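Local coordinates for putative GH105 family protein (Salmonella enterica subsp. enterica serovar Paratyphi A, PDB 3QWT), which is of unknown function but probably acts as a GH105-type glycoside hydrolase built on an alpha/alpha toroid, a family known for unsaturated uronyl hydrolases, at residues Phe47-Arg50 with Val56-Thr59; Gly64-His69 with Ile156-Glu161; Glu335-Gln340 with Leu359-Tyr364; Lys60-Trp65 with Asp93-Asp98; Thr34-Asn39 with Tyr364-Ala369. All blocks are in the same frame, centred on the assembly; numbering follows the deposited sequence.

Contact 1. Residues Phe47-Arg50 with Val56-Thr59; sequences FLLR and VIDT
Leu49 and Ile57 face each other as an antiparallel hydrogen-bonded pair. The bond from Leu49 N to Ile57 O measures 2.9 Å. Its return partner, Ile57 N to Leu49 O, is 2.8 Å long. Leu49 O also receives a CA-H...O contact from Val56 CA at 3.2 Å. One step on, Arg50 and Val56 form the non-hydrogen-bonded pair.

On one face Leu49 and Ile57 run alongside each other, CB to CB 4.1 Å. On the other, the two branches of Val56 divide the work: CG1, anti to the backbone N (chi1 172°), meets Leu48 CB at 3.9 Å, whereas CG2 comes obliquely to the guanidinium of Arg50. Leu48 extends the row by bringing CD2 to within 3.7 Å of Asp58 CA. The carboxylate of Asp58 turns to its own chain, where OD1 accepts from the backbone N of Lys60 and of Gly61, the first of these an Asx turn.

This short beta hairpin lies at the surface, following helix 23-37 and preceding helix 67-83 in the chain, and Arg50 and Leu49 also meet a second subunit, Leu49 by packing on its Tyr6.

Contact 2. Residues Gly64-His69 with Ile156-Glu161; sequences GWEWTH and ITLAEE
Glu66 and Leu158 supply the direct touch, and it is narrow: a single methyl, Leu158 CD1, lies 3.6 Å from Glu66 OE1 and 3.7 Å from Glu66 CG. The two side chains run past one another head to tail, and the methyl rests along the glutamate stem as well as against its carboxylate. Glu66 gets there by stretching out, with CG anti to the backbone N (chi1 -157°) and the rest of the chain extended.

A water adds a polar link. It accepts from Leu158 N at 2.7 Å and donates to Glu66 OE1; the latter distance is implausibly short, which makes the exact water position doubtful. The other carboxylate oxygen, OE2, has a weak hydrogen bond to Thr59 OG1.

In the second shell, Glu66 is the N-cap of helix 67-83, and its backbone N donates to His69 ND1 over 2.8 Å, although the donor is tilted 32° out of the imidazole plane. The N-H of the N-cap residue is thus taken by the imidazole three residues further on. Gly64 O lies 3.0 Å above the His69 ring, over its centre, while His69 NE2 bonds Gly61 O. Across the gap, Thr157 N to Glu160 O (3.0 Å) closes the turn that presents Leu158.

The helix start thus meets the loop between helix 131-143 and strand 165-167, with Trp65 NE1 bonded to Thr111 O and a bound glycerol nearby; Tyr6 of a second subunit packs on Ala159 and Glu160.

Contact 3. Residues Glu335-Gln340 with Leu359-Tyr364; sequences EGELLQ and LTSMPY
Leu359 opens the contact by laying its CD1 methyl against the amide end of Gln340, the two side chains crossing at a slant. Gln340 leaves its backbone pointing away from segment 359-364, then bends at chi2 (-92°), which brings the amide end back to the CD1 methyl of Leu359. Here the CA atoms of Gln340 and Leu359 are 6.4 Å apart, and the two chains run nearly antiparallel, their directions differing by 160°; the separation is too wide for a ladder of backbone bonds between them.

Thr360 turns outward, its OG1 bonded to Lys60 NZ. Ser361 turns inward: Glu337 OE2 comes to 3.3 Å from Ser361 CB but stays 3.6 Å from Ser361 OG, so the carboxylate packs on the methylene rather than bonding the hydroxyl. An extended Glu337, CG anti to the backbone N (chi1 166°), also sets its CG 3.8 Å from Ser361 CB. Ser361 O adds a second acceptor for Lys60 NZ.

At this point the loop enters helix 363-377, the last helix of the alpha/alpha toroid. Met362, a selenomethionine at the N-cap, has its CB 3.4 Å above the plane of the Tyr364 ring, offset toward the rim. Pro363 occupies the first turn and touches Thr68 on helix 67-83. Tyr364 stacks its ring on Trp67 and bonds through OH to Ser342 O.

Contact 4. Residues Lys60-Trp65 with Asp93-Asp98; sequences KGWAGW and DDWFAD
Trp95 NE1 points its N-H between two backbone carbonyls, Trp62 O at 3.1 Å and Gly64 O at 3.2 Å. Both bonds are weak, the first bent to 133° at the hydrogen, as expected when one proton is shared. The two acceptors belong to a type I beta turn, Gly61 to Gly64, that precedes helix 67-83 of the alpha/alpha toroid, and Trp95 lies on helix 86-102, the next helix in the chain.

The same indole forms the middle of a three-tryptophan aromatic cluster. On one side its CD1 sits over a face of the Trp62 ring, 3.4 Å from Trp62 CE2. The planes meet at 49°, an oblique approach that is neither a stack nor edge-to-face. On the Trp65 side the geometry is cleaner: the six-membered ring of Trp95 turns its edge toward the face of Trp65 in a T-shaped pair with planes at 68° and centroids 5.4 Å apart. The atom that makes this touch is Trp95 CH2, 4.0 Å from Trp65 CG.

Trp95 therefore spans the turn with both ends of its indole, its side chain directed from the helix toward the segment 60-65. Around the cluster, Leu73 of helix 67-83 touches Trp62 and Trp95, Pro114 of helix 114-125 touches Trp65 and Trp95, and Arg99 of helix 86-102 makes a cation-pi contact with Trp95. The Trp65 N-H is used separately, by Thr111 O. At the rim of the Trp95 indole, CZ2 approaches Gly64 O to 3.1 Å.

Contact 5. Residues Thr34-Asn39 with Tyr364-Ala369; sequences THNLVN and YGQAMA
Leu37 and Gln366 make the apolar part of the contact, at the closest backbone approach of the two segments (CA to CA 6.0 Å). Leu37 CG and Gln366 CB are 3.8 Å apart, and Gln366 CG lies 3.9 Å from Leu37 CB; by these distances it is the glutamine methylenes that meet the leucine. Leu37 CD1 goes on to Ala367 N at 4.3 Å.

Polar atoms meet without bonding one another. Gln366 NE2 is 3.6 Å from both Asn36 CB and Asn36 OD1, and the two amide planes stand 37° apart. A bend at chi2 (-56°) folds the Gln366 amide away from Leu37 and beside Asn36.

Hydrogen bonds of Gln366 go to other backbone groups: NE2 donates to Gly336 O and to Val33 O, while OE1 accepts from Leu338 N. Asn36 ND2 has a weak bond to Glu335 O.

The buried glutamine amide is thus gripped by three backbone partners, which fixes its rotation and ties helices 23-37 and 363-377, near opposite ends of the chain, to the loop 335-340; hydrophobic packing and amide bonding come from different parts of one side chain.

How the contacts relate
Contacts 2, 4 and 5 are buried, contact 3 is partly so, and contact 1 lies at the surface. Chemistry follows place: contact 1 is a backbone ladder, contact 4 an aromatic cluster, contact 5 helix packing, while contacts 2 and 3 set carboxylates against carbon. Contacts 2 and 4 share Gly64 and Trp65, and contacts 3 and 5 share Tyr364 on helix 363-377, their centres about 7 Å apart. The two groups join where Trp62 packs on Leu37 and where Lys60 reaches the segment 359-364. Contact 1 leads into contact 2 through Thr59 O and Thr68 OG1, and these two alone also touch the second subunit.

Contact 1. Residues Phe47-Arg50 with Val56-Thr59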
# COMPACT_ATOMS: atom_id res chain seq x y z
N PHE A 47 43.99 -8.44 37.84
CA PHE A 47 42.66 -7.98 37.40
C PHE A 47 41.72 -9.08 36.94
O PHE A 47 40.53 -8.83 36.76
CB PHE A 47 42.80 -6.91 36.32
CG PHE A 47 43.40 -5.63 36.82
CD1 PHE A 47 42.72 -4.84 37.73
CD2 PHE A 47 44.65 -5.21 36.39
CE1 PHE A 47 43.26 -3.66 38.20
CE2 PHE A 47 45.20 -4.02 36.85
CZ PHE A 47 44.51 -3.25 37.76
N LEU A 48 42.25 -10.29 36.77
CA LEU A 48 41.48 -11.43 36.28
C LEU A 48 40.22 -11.74 37.08
O LEU A 48 40.24 -11.74 38.31
CB LEU A 48 42.37 -12.67 36.27
CG LEU A 48 43.63 -12.53 35.43
CD1 LEU A 48 44.62 -13.64 35.79
CD2 LEU A 48 43.27 -12.55 33.94
N LEU A 49 39.14 -12.01 36.36
CA LEU A 49 37.87 -12.41 36.97
C LEU A 49 37.91 -13.90 37.27
O LEU A 49 38.14 -14.71 36.37
CB LEU A 49 36.73 -12.14 36.00
CG LEU A 49 35.35 -11.73 36.54
CD1 LEU A 49 34.24 -12.47 35.75
CD2 LEU A 49 35.18 -11.93 38.06
N ARG A 50 37.68 -14.24 38.53
CA ARG A 50 37.75 -15.63 38.96
C ARG A 50 36.41 -16.07 39.55
O ARG A 50 35.82 -15.36 40.36
CB ARG A 50 38.89 -15.83 39.98
CG ARG A 50 39.93 -14.71 39.99
CD ARG A 50 41.13 -15.03 40.88
NE ARG A 50 42.01 -16.01 40.26
CZ ARG A 50 43.20 -15.74 39.73
NH1 ARG A 50 43.68 -14.50 39.77
NH2 ARG A 50 43.92 -16.70 39.18
N VAL A 56 38.64 -18.56 34.86
CA VAL A 56 39.40 -17.32 34.95
C VAL A 56 39.21 -16.52 33.66
O VAL A 56 39.68 -16.93 32.60
CB VAL A 56 40.91 -17.59 35.16
CG1 VAL A 56 41.70 -16.30 35.05
CG2 VAL A 56 41.17 -18.27 36.50
N ILE A 57 38.51 -15.40 33.73
CA ILE A 57 38.29 -14.58 32.55
C ILE A 57 39.20 -13.33 32.53
O ILE A 57 39.18 -12.52 33.46
CB ILE A 57 36.80 -14.17 32.40
CG1 ILE A 57 35.92 -15.40 32.22
CG2 ILE A 57 36.60 -13.22 31.23
CD1 ILE A 57 35.20 -15.84 33.49
N ASP A 58 40.00 -13.21 31.48
CA ASP A 58 40.82 -12.03 31.25
C ASP A 58 39.98 -10.92 30.63
O ASP A 58 39.59 -10.99 29.47
CB ASP A 58 42.04 -12.36 30.38
CG ASP A 58 43.03 -11.21 30.28
OD1 ASP A 58 42.85 -10.17 30.97
OD2 ASP A 58 44.00 -11.34 29.50
N THR A 59 39.72 -9.91 31.44
CA THR A 59 38.82 -8.80 31.14
C THR A 59 39.57 -7.65 30.47
O THR A 59 38.97 -6.72 29.91
CB THR A 59 38.24 -8.30 32.49
OG1 THR A 59 36.90 -8.76 32.64
CG2 THR A 59 38.31 -6.81 32.63

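Contact 2. Residues Gly64-His69 with Ile156-Glu161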
# COMPACT_ATOMS: atom_id res chain seq x y z
N GLY A 64 40.40 -12.25 25.62
CA GLY A 64 39.26 -12.54 26.48
C GLY A 64 37.90 -12.32 25.82
O GLY A 64 37.81 -11.80 24.71
N TRP A 65 36.85 -12.73 26.51
CA TRP A 65 35.49 -12.47 26.09
C TRP A 65 34.66 -11.83 27.21
O TRP A 65 34.15 -12.51 28.09
CB TRP A 65 34.82 -13.77 25.64
CG TRP A 65 33.43 -13.61 25.02
CD1 TRP A 65 32.54 -12.57 25.20
CD2 TRP A 65 32.81 -14.52 24.10
NE1 TRP A 65 31.39 -12.80 24.45
CE2 TRP A 65 31.53 -13.99 23.77
CE3 TRP A 65 33.19 -15.75 23.54
CZ2 TRP A 65 30.65 -14.64 22.91
CZ3 TRP A 65 32.32 -16.39 22.67
CH2 TRP A 65 31.06 -15.84 22.37
N GLU A 66 34.56 -10.51 27.18
CA GLU A 66 33.53 -9.83 27.97
C GLU A 66 33.13 -8.47 27.41
O GLU A 66 33.52 -8.10 26.30
CB GLU A 66 33.92 -9.70 29.44
CG GLU A 66 32.68 -9.53 30.32
CD GLU A 66 33.01 -8.91 31.62
OE1 GLU A 66 32.34 -9.24 32.62
OE2 GLU A 66 33.94 -8.10 31.66
N TRP A 67 32.35 -7.73 28.17
CA TRP A 67 31.78 -6.48 27.66
C TRP A 67 32.87 -5.57 27.14
O TRP A 67 32.66 -4.79 26.21
CB TRP A 67 30.93 -5.77 28.72
CG TRP A 67 31.73 -5.21 29.87
CD1 TRP A 67 32.07 -5.87 31.03
CD2 TRP A 67 32.28 -3.90 29.98
NE1 TRP A 67 32.80 -5.04 31.84
CE2 TRP A 67 32.94 -3.82 31.22
CE3 TRP A 67 32.28 -2.78 29.15
CZ2 TRP A 67 33.60 -2.67 31.66
CZ3 TRP A 67 32.92 -1.63 29.58
CH2 TRP A 67 33.58 -1.59 30.82
N THR A 68 34.06 -5.69 27.71
CA THR A 68 35.13 -4.76 27.39
C THR A 68 35.54 -4.95 25.95
O THR A 68 35.65 -4.00 25.19
CB THR A 68 36.35 -4.95 28.33
OG1 THR A 68 36.89 -6.27 28.15
CG2 THR A 68 35.93 -4.76 29.79
N HIS A 69 35.75 -6.20 25.58
CA HIS A 69 36.00 -6.56 24.19
C HIS A 69 34.84 -6.12 23.31
O HIS A 69 35.04 -5.73 22.16
CB HIS A 69 36.22 -8.07 24.06
CG HIS A 69 37.16 -8.61 25.09
ND1 HIS A 69 36.75 -8.96 26.36
CD2 HIS A 69 38.50 -8.79 25.06
CE1 HIS A 69 37.79 -9.37 27.06
NE2 HIS A 69 38.87 -9.27 26.29
N ILE A 156 22.32 -8.93 34.79
CA ILE A 156 23.00 -10.15 35.18
C ILE A 156 24.34 -10.31 34.48
O ILE A 156 24.47 -10.12 33.27
CB ILE A 156 22.14 -11.42 34.99
CG1 ILE A 156 22.87 -12.64 35.55
CG2 ILE A 156 21.84 -11.64 33.53
CD1 ILE A 156 22.08 -13.93 35.44
N THR A 157 25.33 -10.72 35.25
CA THR A 157 26.72 -10.64 34.86
C THR A 157 27.40 -12.03 34.86
O THR A 157 26.78 -13.02 35.25
CB THR A 157 27.38 -9.64 35.82
OG1 THR A 157 27.24 -8.33 35.27
CG2 THR A 157 28.83 -9.96 36.11
N LEU A 158 28.65 -12.11 34.40
CA LEU A 158 29.40 -13.36 34.51
C LEU A 158 29.48 -13.78 35.97
O LEU A 158 29.44 -14.97 36.29
CB LEU A 158 30.82 -13.20 33.95
CG LEU A 158 31.08 -13.39 32.46
CD1 LEU A 158 32.42 -12.79 32.07
CD2 LEU A 158 31.04 -14.87 32.08
N ALA A 159 29.58 -12.78 36.84
CA ALA A 159 29.94 -12.98 38.25
C ALA A 159 28.80 -12.90 39.27
O ALA A 159 28.90 -13.51 40.34
CB ALA A 159 31.04 -12.00 38.64
N GLU A 160 27.75 -12.16 38.96
CA GLU A 160 26.67 -11.94 39.92
C GLU A 160 25.31 -12.00 39.26
O GLU A 160 25.15 -11.56 38.11
CB GLU A 160 26.81 -10.56 40.56
CG GLU A 160 28.17 -10.30 41.20
CD GLU A 160 28.19 -8.98 42.00
OE1 GLU A 160 27.48 -8.90 43.03
OE2 GLU A 160 28.91 -8.03 41.58
N GLU A 161 24.32 -12.52 39.98
CA GLU A 161 22.94 -12.42 39.54
C GLU A 161 22.49 -10.96 39.46
O GLU A 161 21.92 -10.53 38.43
CB GLU A 161 22.00 -13.20 40.46
CG GLU A 161 21.99 -14.68 40.18
CD GLU A 161 20.87 -15.40 40.91
OE1 GLU A 161 19.89 -14.72 41.31
OE2 GLU A 161 20.96 -16.64 41.07
O HOH W 1 30.27 -10.19 33.48

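Contact 3. Residues Glu335-Gln340 with Leu359-Tyr364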
# COMPACT_ATOMS: atom_id res chain seq x y z
N GLU A 335 53.02 5.53 23.98
CA GLU A 335 52.82 4.12 23.65
C GLU A 335 51.44 3.91 23.06
O GLU A 335 51.19 2.91 22.39
CB GLU A 335 53.00 3.24 24.89
CG GLU A 335 54.43 3.10 25.38
CD GLU A 335 55.11 4.44 25.62
OE1 GLU A 335 56.01 4.81 24.83
OE2 GLU A 335 54.74 5.13 26.60
N GLY A 336 50.53 4.86 23.31
CA GLY A 336 49.19 4.82 22.77
C GLY A 336 48.11 4.46 23.78
O GLY A 336 46.97 4.20 23.41
N GLU A 337 48.47 4.45 25.06
CA GLU A 337 47.58 4.03 26.13
C GLU A 337 46.80 5.23 26.62
O GLU A 337 47.38 6.27 26.91
CB GLU A 337 48.41 3.46 27.29
CG GLU A 337 47.66 3.29 28.61
CD GLU A 337 48.56 2.76 29.72
OE1 GLU A 337 49.80 2.81 29.56
OE2 GLU A 337 48.04 2.28 30.76
N LEU A 338 45.48 5.09 26.69
CA LEU A 338 44.66 6.17 27.20
C LEU A 338 44.88 6.26 28.69
O LEU A 338 44.50 5.35 29.42
CB LEU A 338 43.17 5.94 26.88
CG LEU A 338 42.27 7.12 27.24
CD1 LEU A 338 42.72 8.36 26.51
CD2 LEU A 338 40.79 6.84 26.95
N LEU A 339 45.49 7.35 29.15
CA LEU A 339 46.00 7.42 30.52
C LEU A 339 45.00 7.17 31.66
O LEU A 339 45.02 6.11 32.28
CB LEU A 339 46.82 8.69 30.75
CG LEU A 339 48.16 8.66 30.00
CD1 LEU A 339 48.95 9.96 30.18
CD2 LEU A 339 48.98 7.44 30.43
N GLN A 340 44.13 8.14 31.94
CA GLN A 340 43.28 8.04 33.13
C GLN A 340 42.04 7.13 32.97
O GLN A 340 40.91 7.57 33.19
CB GLN A 340 42.83 9.43 33.55
CG GLN A 340 43.93 10.29 34.08
CD GLN A 340 44.06 10.17 35.58
OE1 GLN A 340 43.17 10.58 36.33
NE2 GLN A 340 45.17 9.61 36.03
N LEU A 359 43.06 2.64 38.61
CA LEU A 359 43.28 3.12 37.25
C LEU A 359 44.13 2.14 36.44
O LEU A 359 45.11 1.60 36.96
CB LEU A 359 43.94 4.49 37.29
CG LEU A 359 43.14 5.56 38.03
CD1 LEU A 359 44.00 6.76 38.38
CD2 LEU A 359 41.93 5.98 37.21
N THR A 360 43.78 1.92 35.18
CA THR A 360 44.52 0.96 34.36
C THR A 360 43.96 0.88 32.95
O THR A 360 42.78 1.15 32.73
CB THR A 360 44.49 -0.47 34.97
OG1 THR A 360 45.40 -1.33 34.27
CG2 THR A 360 43.07 -1.05 34.90
N SER A 361 44.80 0.49 32.00
CA SER A 361 44.42 0.45 30.60
C SER A 361 43.41 -0.66 30.31
O SER A 361 43.49 -1.74 30.88
CB SER A 361 45.67 0.27 29.74
OG SER A 361 46.38 -0.89 30.13
N MSE A 362 42.44 -0.40 29.44
CA MSE A 362 41.42 -1.40 29.16
C MSE A 362 40.95 -1.34 27.71
O MSE A 362 41.05 -0.30 27.07
CB MSE A 362 40.22 -1.23 30.10
CG MSE A 362 40.60 -1.38 31.57
SE MSE A 362 40.95 -3.26 32.00
CE MSE A 362 39.09 -3.80 32.29
N PRO A 363 40.47 -2.47 27.19
CA PRO A 363 39.90 -2.49 25.84
C PRO A 363 38.93 -1.32 25.62
O PRO A 363 39.02 -0.63 24.61
CB PRO A 363 39.17 -3.83 25.78
CG PRO A 363 39.97 -4.71 26.70
CD PRO A 363 40.47 -3.80 27.81
N TYR A 364 38.02 -1.09 26.56
CA TYR A 364 37.05 -0.01 26.40
C TYR A 364 37.69 1.38 26.49
O TYR A 364 37.22 2.33 25.86
CB TYR A 364 35.92 -0.15 27.40
CG TYR A 364 36.36 -0.19 28.84
CD1 TYR A 364 36.60 0.98 29.55
CD2 TYR A 364 36.53 -1.40 29.49
CE1 TYR A 364 37.00 0.95 30.88
CE2 TYR A 364 36.93 -1.45 30.82
CZ TYR A 364 37.17 -0.27 31.51
OH TYR A 364 37.56 -0.33 32.83

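Contact 4. Residues Lys60-Trp65 with Asp93-Asp98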
# COMPACT_ATOMS: atom_id res chain seq x y z
N LYS A 60 40.90 -7.75 30.53
CA LYS A 60 41.80 -6.66 30.15
C LYS A 60 42.64 -7.00 28.91
O LYS A 60 42.76 -6.18 28.00
CB LYS A 60 42.67 -6.26 31.35
CG LYS A 60 43.97 -5.57 31.02
CD LYS A 60 44.90 -5.59 32.24
CE LYS A 60 45.06 -4.21 32.85
NZ LYS A 60 45.98 -3.34 32.06
N GLY A 61 43.22 -8.20 28.89
CA GLY A 61 43.87 -8.72 27.69
C GLY A 61 42.89 -8.93 26.53
O GLY A 61 41.68 -9.09 26.74
N TRP A 62 43.41 -8.95 25.31
CA TRP A 62 42.58 -9.04 24.12
C TRP A 62 41.95 -10.42 23.91
O TRP A 62 40.82 -10.53 23.41
CB TRP A 62 43.39 -8.63 22.88
CG TRP A 62 42.56 -8.45 21.60
CD1 TRP A 62 42.83 -8.97 20.36
CD2 TRP A 62 41.37 -7.68 21.46
NE1 TRP A 62 41.87 -8.57 19.46
CE2 TRP A 62 40.95 -7.78 20.11
CE3 TRP A 62 40.60 -6.91 22.34
CZ2 TRP A 62 39.81 -7.16 19.63
CZ3 TRP A 62 39.46 -6.30 21.86
CH2 TRP A 62 39.07 -6.42 20.52
N ALA A 63 42.67 -11.46 24.31
CA ALA A 63 42.19 -12.81 24.05
C ALA A 63 40.98 -13.21 24.91
O ALA A 63 40.56 -14.37 24.90
CB ALA A 63 43.32 -13.83 24.19
N GLY A 64 40.40 -12.25 25.62
CA GLY A 64 39.26 -12.54 26.48
C GLY A 64 37.90 -12.32 25.82
O GLY A 64 37.81 -11.80 24.71
N TRP A 65 36.85 -12.73 26.51
CA TRP A 65 35.49 -12.47 26.09
C TRP A 65 34.66 -11.83 27.21
O TRP A 65 34.15 -12.51 28.09
CB TRP A 65 34.82 -13.77 25.64
CG TRP A 65 33.43 -13.61 25.02
CD1 TRP A 65 32.54 -12.57 25.20
CD2 TRP A 65 32.81 -14.52 24.10
NE1 TRP A 65 31.39 -12.80 24.45
CE2 TRP A 65 31.53 -13.99 23.77
CE3 TRP A 65 33.19 -15.75 23.54
CZ2 TRP A 65 30.65 -14.64 22.91
CZ3 TRP A 65 32.32 -16.39 22.67
CH2 TRP A 65 31.06 -15.84 22.37
N ASP A 93 37.53 -9.61 12.65
CA ASP A 93 37.20 -10.96 12.22
C ASP A 93 38.03 -12.01 12.98
O ASP A 93 37.50 -13.06 13.37
CB ASP A 93 37.35 -11.11 10.71
CG ASP A 93 36.35 -10.25 9.94
OD1 ASP A 93 35.45 -9.63 10.57
OD2 ASP A 93 36.48 -10.19 8.69
N ASP A 94 39.31 -11.71 13.20
CA ASP A 94 40.17 -12.62 13.95
C ASP A 94 39.66 -12.83 15.38
O ASP A 94 39.62 -13.96 15.85
CB ASP A 94 41.62 -12.12 13.97
CG ASP A 94 42.32 -12.30 12.64
OD1 ASP A 94 41.80 -13.03 11.77
OD2 ASP A 94 43.41 -11.69 12.46
N TRP A 95 39.30 -11.76 16.07
CA TRP A 95 38.79 -11.92 17.42
C TRP A 95 37.61 -12.89 17.42
O TRP A 95 37.53 -13.79 18.26
CB TRP A 95 38.36 -10.59 18.02
CG TRP A 95 38.02 -10.69 19.48
CD1 TRP A 95 38.87 -10.47 20.54
CD2 TRP A 95 36.75 -11.02 20.06
NE1 TRP A 95 38.21 -10.64 21.72
CE2 TRP A 95 36.91 -10.98 21.47
CE3 TRP A 95 35.49 -11.34 19.53
CZ2 TRP A 95 35.85 -11.24 22.35
CZ3 TRP A 95 34.44 -11.60 20.41
CH2 TRP A 95 34.63 -11.55 21.81
N PHE A 96 36.69 -12.68 16.50
CA PHE A 96 35.53 -13.55 16.41
C PHE A 96 35.90 -14.99 16.09
O PHE A 96 35.37 -15.92 16.70
CB PHE A 96 34.50 -13.03 15.41
CG PHE A 96 33.66 -11.91 15.95
CD1 PHE A 96 32.90 -12.10 17.09
CD2 PHE A 96 33.64 -10.67 15.33
CE1 PHE A 96 32.14 -11.07 17.62
CE2 PHE A 96 32.87 -9.64 15.84
CZ PHE A 96 32.12 -9.85 16.99
N ALA A 97 36.80 -15.19 15.14
CA ALA A 97 37.19 -16.53 14.75
C ALA A 97 37.86 -17.25 15.93
O ALA A 97 37.54 -18.40 16.27
CB ALA A 97 38.10 -16.49 13.54
N ASP A 98 38.78 -16.55 16.58
CA ASP A 98 39.47 -17.10 17.72
C ASP A 98 38.50 -17.49 18.83
O ASP A 98 38.58 -18.58 19.39
CB ASP A 98 40.51 -16.11 18.26
CG ASP A 98 41.68 -15.91 17.30
OD1 ASP A 98 41.82 -16.71 16.34
OD2 ASP A 98 42.46 -14.96 17.51

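Contact 5. Residues Thr34-Asn39 with Tyr364-Ala369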
# COMPACT_ATOMS: atom_id res chain seq x y z
N THR A 34 45.12 1.55 18.71
CA THR A 34 44.69 0.20 18.36
C THR A 34 45.79 -0.79 18.68
O THR A 34 45.53 -1.85 19.24
CB THR A 34 44.31 0.10 16.87
OG1 THR A 34 43.23 1.00 16.61
CG2 THR A 34 43.87 -1.31 16.51
N HIS A 35 47.02 -0.42 18.34
CA HIS A 35 48.16 -1.29 18.57
C HIS A 35 48.30 -1.58 20.05
O HIS A 35 48.59 -2.71 20.47
CB HIS A 35 49.44 -0.66 18.02
CG HIS A 35 50.64 -1.55 18.14
ND1 HIS A 35 51.59 -1.40 19.13
CD2 HIS A 35 51.03 -2.62 17.40
CE1 HIS A 35 52.51 -2.33 18.99
NE2 HIS A 35 52.20 -3.08 17.95
N ASN A 36 48.09 -0.55 20.85
CA ASN A 36 48.10 -0.69 22.30
C ASN A 36 47.05 -1.71 22.79
O ASN A 36 47.37 -2.68 23.48
CB ASN A 36 47.90 0.69 22.95
CG ASN A 36 48.41 0.75 24.37
OD1 ASN A 36 47.66 0.51 25.31
ND2 ASN A 36 49.69 1.08 24.54
N LEU A 37 45.79 -1.49 22.40
CA LEU A 37 44.68 -2.36 22.80
C LEU A 37 44.97 -3.86 22.65
O LEU A 37 44.90 -4.60 23.62
CB LEU A 37 43.42 -2.00 22.01
CG LEU A 37 42.04 -2.42 22.52
CD1 LEU A 37 40.95 -1.84 21.61
CD2 LEU A 37 41.88 -3.93 22.64
N VAL A 38 45.26 -4.29 21.43
CA VAL A 38 45.52 -5.69 21.15
C VAL A 38 46.76 -6.23 21.86
O VAL A 38 47.01 -7.44 21.86
CB VAL A 38 45.64 -5.93 19.64
CG1 VAL A 38 44.40 -5.38 18.95
CG2 VAL A 38 46.88 -5.27 19.09
N ASN A 39 47.52 -5.33 22.47
CA ASN A 39 48.73 -5.73 23.18
C ASN A 39 48.68 -5.48 24.67
O ASN A 39 49.72 -5.52 25.33
CB ASN A 39 49.94 -5.02 22.58
CG ASN A 39 50.37 -5.62 21.28
OD1 ASN A 39 50.39 -4.96 20.25
ND2 ASN A 39 50.70 -6.91 21.32
N TYR A 364 38.02 -1.09 26.56
CA TYR A 364 37.05 -0.01 26.40
C TYR A 364 37.69 1.38 26.49
O TYR A 364 37.22 2.33 25.86
CB TYR A 364 35.92 -0.15 27.40
CG TYR A 364 36.36 -0.19 28.84
CD1 TYR A 364 36.60 0.98 29.55
CD2 TYR A 364 36.53 -1.40 29.49
CE1 TYR A 364 37.00 0.95 30.88
CE2 TYR A 364 36.93 -1.45 30.82
CZ TYR A 364 37.17 -0.27 31.51
OH TYR A 364 37.56 -0.33 32.83
N GLY A 365 38.76 1.50 27.28
CA GLY A 365 39.50 2.75 27.34
C GLY A 365 40.02 3.13 25.97
O GLY A 365 39.74 4.21 25.47
N GLN A 366 40.78 2.22 25.36
CA GLN A 366 41.30 2.43 24.01
C GLN A 366 40.17 2.59 23.00
O GLN A 366 40.23 3.42 22.09
CB GLN A 366 42.16 1.23 23.60
CG GLN A 366 43.24 0.84 24.61
CD GLN A 366 44.16 1.98 24.93
OE1 GLN A 366 44.21 2.45 26.07
NE2 GLN A 366 44.90 2.45 23.93
N ALA A 367 39.14 1.77 23.13
CA ALA A 367 38.10 1.76 22.11
C ALA A 367 37.36 3.08 22.14
O ALA A 367 37.13 3.70 21.10
CB ALA A 367 37.14 0.58 22.30
N MSE A 368 37.01 3.54 23.33
CA MSE A 368 36.28 4.79 23.44
C MSE A 368 37.10 5.97 22.91
O MSE A 368 36.57 6.85 22.23
CB MSE A 368 35.78 5.00 24.87
CG MSE A 368 34.70 3.99 25.23
SE MSE A 368 34.55 3.68 27.14
CE MSE A 368 33.16 5.02 27.52
N ALA A 369 38.40 5.96 23.16
CA ALA A 369 39.25 6.96 22.51
C ALA A 369 39.04 6.92 21.00
O ALA A 369 38.92 7.97 20.36
CB ALA A 369 40.71 6.75 22.87